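Local coordinates for 2-methyl-aconitate isomerase (Shewanella oneidensis, PDB 5K87), which isomerises 2-methyl-trans-aconitate to 2-methyl-cis-aconitate in the 2-methylcitrate cycle that degrades propionate, at residues S74-L79 with G94-D99; F102-G107 with R278-K283. The protein carries 1 engineered substitution. One frame throughout, in Å; residues are numbered along the deposited sequence.

Interaction 1. Residues S74-L79 with G94-D99. Engineered in segment 74-79: E75 (natural residue Lys).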
loop_
_atom_site.group_PDB
_atom_site.type_symbol
_atom_site.label_atom_id
_atom_site.label_comp_id
_atom_site.label_asym_id
_atom_site.label_seq_id
_atom_site.Cartn_x
_atom_site.Cartn_y
_atom_site.Cartn_z
ATOM N N SER A 74 -2.024 6.247 -4.849
ATOM C CA SER A 74 -2.079 5.888 -6.265
ATOM C C SER A 74 -2.017 7.195 -7.045
ATOM O O SER A 74 -2.983 7.622 -7.678
ATOM C CB SER A 74 -3.349 5.085 -6.564
ATOM O OG SER A 74 -3.326 4.513 -7.873
ATOM N N GLU A 75 -0.851 7.836 -6.950
ATOM C CA GLU A 75 -0.678 9.251 -7.266
ATOM C C GLU A 75 0.607 9.476 -8.038
ATOM O O GLU A 75 1.659 8.914 -7.693
ATOM C CB GLU A 75 -0.658 10.100 -5.982
ATOM C CG GLU A 75 -1.976 10.059 -5.221
ATOM C CD GLU A 75 -2.125 11.127 -4.157
ATOM O OE1 GLU A 75 -1.153 11.812 -3.803
ATOM O OE2 GLU A 75 -3.258 11.296 -3.665
ATOM N N THR A 76 0.520 10.321 -9.062
ATOM C CA THR A 76 1.676 10.698 -9.857
ATOM C C THR A 76 1.732 12.201 -10.050
ATOM O O THR A 76 0.701 12.887 -10.038
ATOM C CB THR A 76 1.661 10.008 -11.231
ATOM O OG1 THR A 76 0.479 10.391 -11.955
ATOM C CG2 THR A 76 1.707 8.484 -11.062
ATOM N N VAL A 77 2.948 12.705 -10.228
ATOM C CA VAL A 77 3.185 14.136 -10.358
ATOM C C VAL A 77 4.224 14.365 -11.446
ATOM O O VAL A 77 5.257 13.685 -11.481
ATOM C CB VAL A 77 3.712 14.722 -9.030
ATOM C CG1 VAL A 77 4.144 16.169 -9.199
ATOM C CG2 VAL A 77 2.671 14.592 -7.924
ATOM N N ILE A 78 3.945 15.308 -12.344
ATOM C CA ILE A 78 4.915 15.722 -13.351
ATOM C C ILE A 78 5.197 17.208 -13.179
ATOM O O ILE A 78 4.273 18.027 -13.189
ATOM C CB ILE A 78 4.403 15.448 -14.777
ATOM C CG1 ILE A 78 4.207 13.945 -14.988
ATOM C CG2 ILE A 78 5.370 16.013 -15.826
ATOM C CD1 ILE A 78 3.453 13.604 -16.256
ATOM N N LEU A 79 6.472 17.537 -13.005
ATOM C CA LEU A 79 6.893 18.915 -12.793
ATOM C C LEU A 79 7.797 19.380 -13.920
ATOM O O LEU A 79 8.562 18.585 -14.476
ATOM C CB LEU A 79 7.639 19.039 -11.464
ATOM C CG LEU A 79 6.839 18.556 -10.248
ATOM C CD1 LEU A 79 7.585 18.747 -8.940
ATOM C CD2 LEU A 79 5.495 19.255 -10.171
ATOM N N GLY A 94 -1.680 13.607 -11.440
ATOM C CA GLY A 94 -2.465 12.546 -12.049
ATOM C C GLY A 94 -2.954 11.559 -11.009
ATOM O O GLY A 94 -2.152 10.877 -10.356
ATOM N N GLN A 95 -4.269 11.492 -10.834
ATOM C CA GLN A 95 -4.887 10.541 -9.929
ATOM C C GLN A 95 -5.067 9.242 -10.703
ATOM O O GLN A 95 -5.846 9.188 -11.661
ATOM C CB GLN A 95 -6.251 11.058 -9.474
ATOM C CG GLN A 95 -6.956 10.139 -8.476
ATOM C CD GLN A 95 -6.295 10.165 -7.119
ATOM O OE1 GLN A 95 -6.017 11.233 -6.592
ATOM N NE2 GLN A 95 -6.024 8.993 -6.552
ATOM N N VAL A 96 -4.339 8.201 -10.315
ATOM C CA VAL A 96 -4.322 6.966 -11.086
ATOM C C VAL A 96 -5.391 6.022 -10.560
ATOM O O VAL A 96 -5.367 5.628 -9.403
ATOM C CB VAL A 96 -2.935 6.301 -11.038
ATOM C CG1 VAL A 96 -2.936 5.032 -11.868
ATOM C CG2 VAL A 96 -1.872 7.274 -11.538
ATOM N N SER A 97 -6.350 5.673 -11.413
ATOM C CA SER A 97 -7.403 4.748 -11.018
ATOM C C SER A 97 -6.793 3.410 -10.626
ATOM O O SER A 97 -5.847 2.950 -11.260
ATOM C CB SER A 97 -8.374 4.535 -12.174
ATOM O OG SER A 97 -9.336 3.548 -11.851
ATOM N N ILE A 98 -7.334 2.786 -9.588
ATOM C CA ILE A 98 -6.873 1.457 -9.211
ATOM C C ILE A 98 -7.444 0.398 -10.148
ATOM O O ILE A 98 -6.740 -0.531 -10.550
ATOM C CB ILE A 98 -7.241 1.147 -7.755
ATOM C CG1 ILE A 98 -6.499 2.105 -6.817
ATOM C CG2 ILE A 98 -6.925 -0.300 -7.405
ATOM C CD1 ILE A 98 -7.026 2.122 -5.389
ATOM N N ASP A 99 -8.716 0.560 -10.512
ATOM C CA ASP A 99 -9.468 -0.486 -11.215
ATOM C C ASP A 99 -9.611 -0.279 -12.722
ATOM O O ASP A 99 -9.890 -1.232 -13.446
ATOM C CB ASP A 99 -10.856 -0.661 -10.578
ATOM C CG ASP A 99 -11.659 0.632 -10.550
ATOM O OD1 ASP A 99 -11.101 1.692 -10.189
ATOM O OD2 ASP A 99 -12.863 0.591 -10.886
HETATM O O HOH W 1 -5.945 11.690 -4.070
#
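S74, E75 and T76 run antiparallel to G94, Q95 and V96 as the two arms of a beta hairpin, the axes of strands 75-79 and 94-96 approaching to 5.0 Å at 155°. T76 and G94 form a hydrogen-bonded pair, with T76 N giving to G94 O and G94 N to T76 O. E75 and Q95 form the next, non-hydrogen-bonded pair. One more backbone bond follows, V96 N to S74 O at 3.0 Å.

Two hydroxyls add to this pairing. S74 OG lies anti to its own backbone N (chi1 -170°) and donates to V96 O at 2.8 Å. The hydroxyl stands to one side of the V96 carbonyl plane. S74 OG is also hydrogen-bonded to Q62 NE2. T76 OG1 sits between the backbone N and the carbonyl carbon and donates to G94 O at 3.1 Å. G94 O is thus gripped twice by one residue, through T76 N and T76 OG1. A CB on G94 would run into T76 OG1. On this face T76 CG2 meets V96 CG2 at 3.8 Å, the side chains crossing at about a right angle.

The other face carries E75 and Q95. E75 is an engineered residue; the natural one is lysine. Its carboxylate plane is turned 83° from the Q95 amide. A water joins them, donating to E75 OE2 at 2.7 Å and to Q95 OE1 at 2.6 Å. Q95 NE2 bonds to S71 O. S74 and the position of E75 belong to the substrate site; the engineered E75 side chain lies beside a malonate ion, probably from the crystallisation liquor.

S74 and T76 pack on helix 43-53. On the far side of strand 75-81 the parallel strand 24-30 continues the sheet, with backbone hydrogen bonds to E75 and V77.

Interaction 2. Residues F102-G107 with R278-K283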
loop_
_atom_site.group_PDB
_atom_site.type_symbol
_atom_site.label_atom_id
_atom_site.label_comp_id
_atom_site.label_asym_id
_atom_site.label_seq_id
_atom_site.Cartn_x
_atom_site.Cartn_y
_atom_site.Cartn_z
ATOM N N PHE A 102 -7.168 4.404 -16.405
ATOM C CA PHE A 102 -7.531 5.810 -16.469
ATOM C C PHE A 102 -6.703 6.623 -15.485
ATOM O O PHE A 102 -6.530 6.230 -14.330
ATOM C CB PHE A 102 -9.015 5.987 -16.148
ATOM C CG PHE A 102 -9.508 7.377 -16.403
ATOM C CD1 PHE A 102 -9.701 7.806 -17.698
ATOM C CD2 PHE A 102 -9.750 8.265 -15.364
ATOM C CE1 PHE A 102 -10.144 9.083 -17.964
ATOM C CE2 PHE A 102 -10.198 9.558 -15.626
ATOM C CZ PHE A 102 -10.393 9.962 -16.929
ATOM N N VAL A 103 -6.180 7.745 -15.956
ATOM C CA VAL A 103 -5.521 8.704 -15.077
ATOM C C VAL A 103 -6.328 9.993 -15.153
ATOM O O VAL A 103 -6.589 10.491 -16.250
ATOM C CB VAL A 103 -4.060 8.970 -15.496
ATOM C CG1 VAL A 103 -3.401 9.918 -14.504
ATOM C CG2 VAL A 103 -3.284 7.666 -15.572
ATOM N N ASP A 104 -6.750 10.502 -13.996
ATOM C CA ASP A 104 -7.584 11.693 -13.938
ATOM C C ASP A 104 -6.735 12.931 -13.688
ATOM O O ASP A 104 -5.996 12.999 -12.702
ATOM C CB ASP A 104 -8.628 11.550 -12.843
ATOM C CG ASP A 104 -9.755 12.531 -12.996
ATOM O OD1 ASP A 104 -9.492 13.744 -12.921
ATOM O OD2 ASP A 104 -10.908 12.095 -13.177
ATOM N N TRP A 105 -6.844 13.901 -14.593
ATOM C CA TRP A 105 -6.069 15.136 -14.543
ATOM C C TRP A 105 -6.935 16.354 -14.210
ATOM O O TRP A 105 -6.519 17.493 -14.439
ATOM C CB TRP A 105 -5.354 15.371 -15.884
ATOM C CG TRP A 105 -4.462 14.243 -16.282
ATOM C CD1 TRP A 105 -4.781 13.190 -17.099
ATOM C CD2 TRP A 105 -3.103 14.031 -15.866
ATOM N NE1 TRP A 105 -3.706 12.346 -17.216
ATOM C CE2 TRP A 105 -2.664 12.838 -16.473
ATOM C CE3 TRP A 105 -2.212 14.741 -15.052
ATOM C CZ2 TRP A 105 -1.380 12.335 -16.286
ATOM C CZ3 TRP A 105 -0.937 14.237 -14.862
ATOM C CH2 TRP A 105 -0.531 13.046 -15.476
ATOM N N SER A 106 -8.125 16.132 -13.665
ATOM C CA SER A 106 -9.063 17.229 -13.427
ATOM C C SER A 106 -8.844 18.005 -12.126
ATOM O O SER A 106 -9.491 19.030 -11.909
ATOM C CB SER A 106 -10.511 16.722 -13.487
ATOM O OG SER A 106 -10.835 15.916 -12.371
ATOM N N GLY A 107 -7.952 17.537 -11.262
ATOM C CA GLY A 107 -7.793 18.173 -9.969
ATOM C C GLY A 107 -6.364 18.320 -9.496
ATOM O O GLY A 107 -5.423 17.760 -10.072
ATOM N N ARG A 278 -16.470 10.175 -14.012
ATOM C CA ARG A 278 -15.901 11.362 -13.379
ATOM C C ARG A 278 -15.891 11.148 -11.863
ATOM O O ARG A 278 -16.731 11.687 -11.142
ATOM C CB ARG A 278 -16.743 12.588 -13.746
ATOM C CG ARG A 278 -16.147 13.930 -13.347
ATOM C CD ARG A 278 -17.205 15.027 -13.351
ATOM N NE ARG A 278 -16.644 16.331 -13.014
ATOM C CZ ARG A 278 -16.383 17.282 -13.906
ATOM N NH1 ARG A 278 -15.865 18.437 -13.516
ATOM N NH2 ARG A 278 -16.649 17.076 -15.188
ATOM N N GLN A 279 -14.931 10.362 -11.392
ATOM C CA GLN A 279 -14.895 9.929 -9.996
ATOM C C GLN A 279 -14.144 10.879 -9.069
ATOM O O GLN A 279 -14.388 10.910 -7.869
ATOM C CB GLN A 279 -14.275 8.534 -9.891
ATOM C CG GLN A 279 -15.172 7.412 -10.403
ATOM C CD GLN A 279 -16.340 7.125 -9.478
ATOM O OE1 GLN A 279 -16.154 6.754 -8.316
ATOM N NE2 GLN A 279 -17.553 7.301 -9.988
ATOM N N HIS A 280 -13.221 11.644 -9.631
ATOM C CA HIS A 280 -12.270 12.430 -8.847
ATOM C C HIS A 280 -12.863 13.747 -8.376
ATOM O O HIS A 280 -12.578 14.205 -7.277
ATOM C CB HIS A 280 -11.040 12.636 -9.731
ATOM C CG HIS A 280 -9.886 13.340 -9.088
ATOM N ND1 HIS A 280 -9.566 13.253 -7.746
ATOM C CD2 HIS A 280 -8.920 14.102 -9.652
ATOM C CE1 HIS A 280 -8.474 13.961 -7.511
ATOM N NE2 HIS A 280 -8.062 14.484 -8.654
ATOM N N THR A 281 -13.707 14.346 -9.197
ATOM C CA THR A 281 -14.370 15.584 -8.823
ATOM C C THR A 281 -15.841 15.485 -9.213
ATOM O O THR A 281 -16.173 14.833 -10.206
ATOM C CB THR A 281 -13.708 16.801 -9.520
ATOM O OG1 THR A 281 -13.672 16.584 -10.937
ATOM C CG2 THR A 281 -12.285 17.004 -9.037
ATOM N N PRO A 282 -16.741 16.080 -8.421
ATOM C CA PRO A 282 -16.485 16.738 -7.137
ATOM C C PRO A 282 -16.242 15.715 -6.038
ATOM O O PRO A 282 -16.542 14.525 -6.206
ATOM C CB PRO A 282 -17.805 17.461 -6.861
ATOM C CG PRO A 282 -18.842 16.560 -7.492
ATOM C CD PRO A 282 -18.176 16.084 -8.760
ATOM N N LYS A 283 -15.705 16.182 -4.919
ATOM C CA LYS A 283 -15.626 15.378 -3.709
ATOM C C LYS A 283 -16.921 15.519 -2.916
ATOM O O LYS A 283 -17.660 16.504 -3.076
ATOM C CB LYS A 283 -14.449 15.857 -2.854
ATOM C CG LYS A 283 -13.104 15.798 -3.577
ATOM C CD LYS A 283 -12.710 14.379 -3.974
ATOM C CE LYS A 283 -11.302 14.325 -4.560
ATOM N NZ LYS A 283 -10.982 12.954 -5.079
HETATM O O HOH W 2 -13.301 13.099 -12.222
HETATM O O HOH W 3 -11.937 9.901 -12.108
#
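The H280 imidazole and the D104 carboxylate meet with their planes 76° apart. D104 OD1 lies at the ring edge, in its plane, 3.3 Å from H280 CD2. S106 OG and G107 N approach the ring obliquely. D104 to S106 form an Asx turn: S106 N donates to D104 OD1 at 2.9 Å, nearly in line with the C-O bond. S106 OG takes the syn lone pair of the same oxygen at 2.6 Å. Two bonds therefore fix the rotation of the carboxylate.

With CG anti to the backbone N (chi1 -176°), the H280 ring edge reaches D104 OD1, and CB packs against the carboxylate. D104 OD2 receives two waters, which accept from T281 N and Q279 N and so tie the aspartate to the facing loop. An alanine at D104 would probably leave S106 N and OG without their acceptor, cut these water links and open a gap beside H280.

Beyond the ring, K283 NZ donates to H280 ND1 at 3.0 Å, from 19° out of the ring plane. K283 is a substrate-binding residue, and its amine also bonds to S314, another one. The contact thus joins the Asx turn of D104 to the loop leading into strand 283-288, and H280 is a second-shell partner of K283. The direct hydrogen bond between the segments is T281 OG1 to S106 OG, 3.2 Å long.

In the fold
Interactions 1 and 2 follow each other along the chain, and their centres are 10 Å apart. Strands 89-96 and 103-104 are sheet neighbours, so the two contacts touch directly: Q95 O and D104 N are 2.8 Å apart, probably a hydrogen bond, as are S97 N and F102 O at 3.0 Å. W105 CZ3 packs on G94 N, and V103 CG1 on G94 CA. Both contacts border the substrate site. The engineered E75 side chain is about 4 Å from that of C109, an inferred proton donor/acceptor, and about 3 Å from the malonate. The H280 side chain is about 7 Å from the C109 side chain and about 6 Å from the malonate. Interaction 2 brings in K283 from the distant segment 278-283.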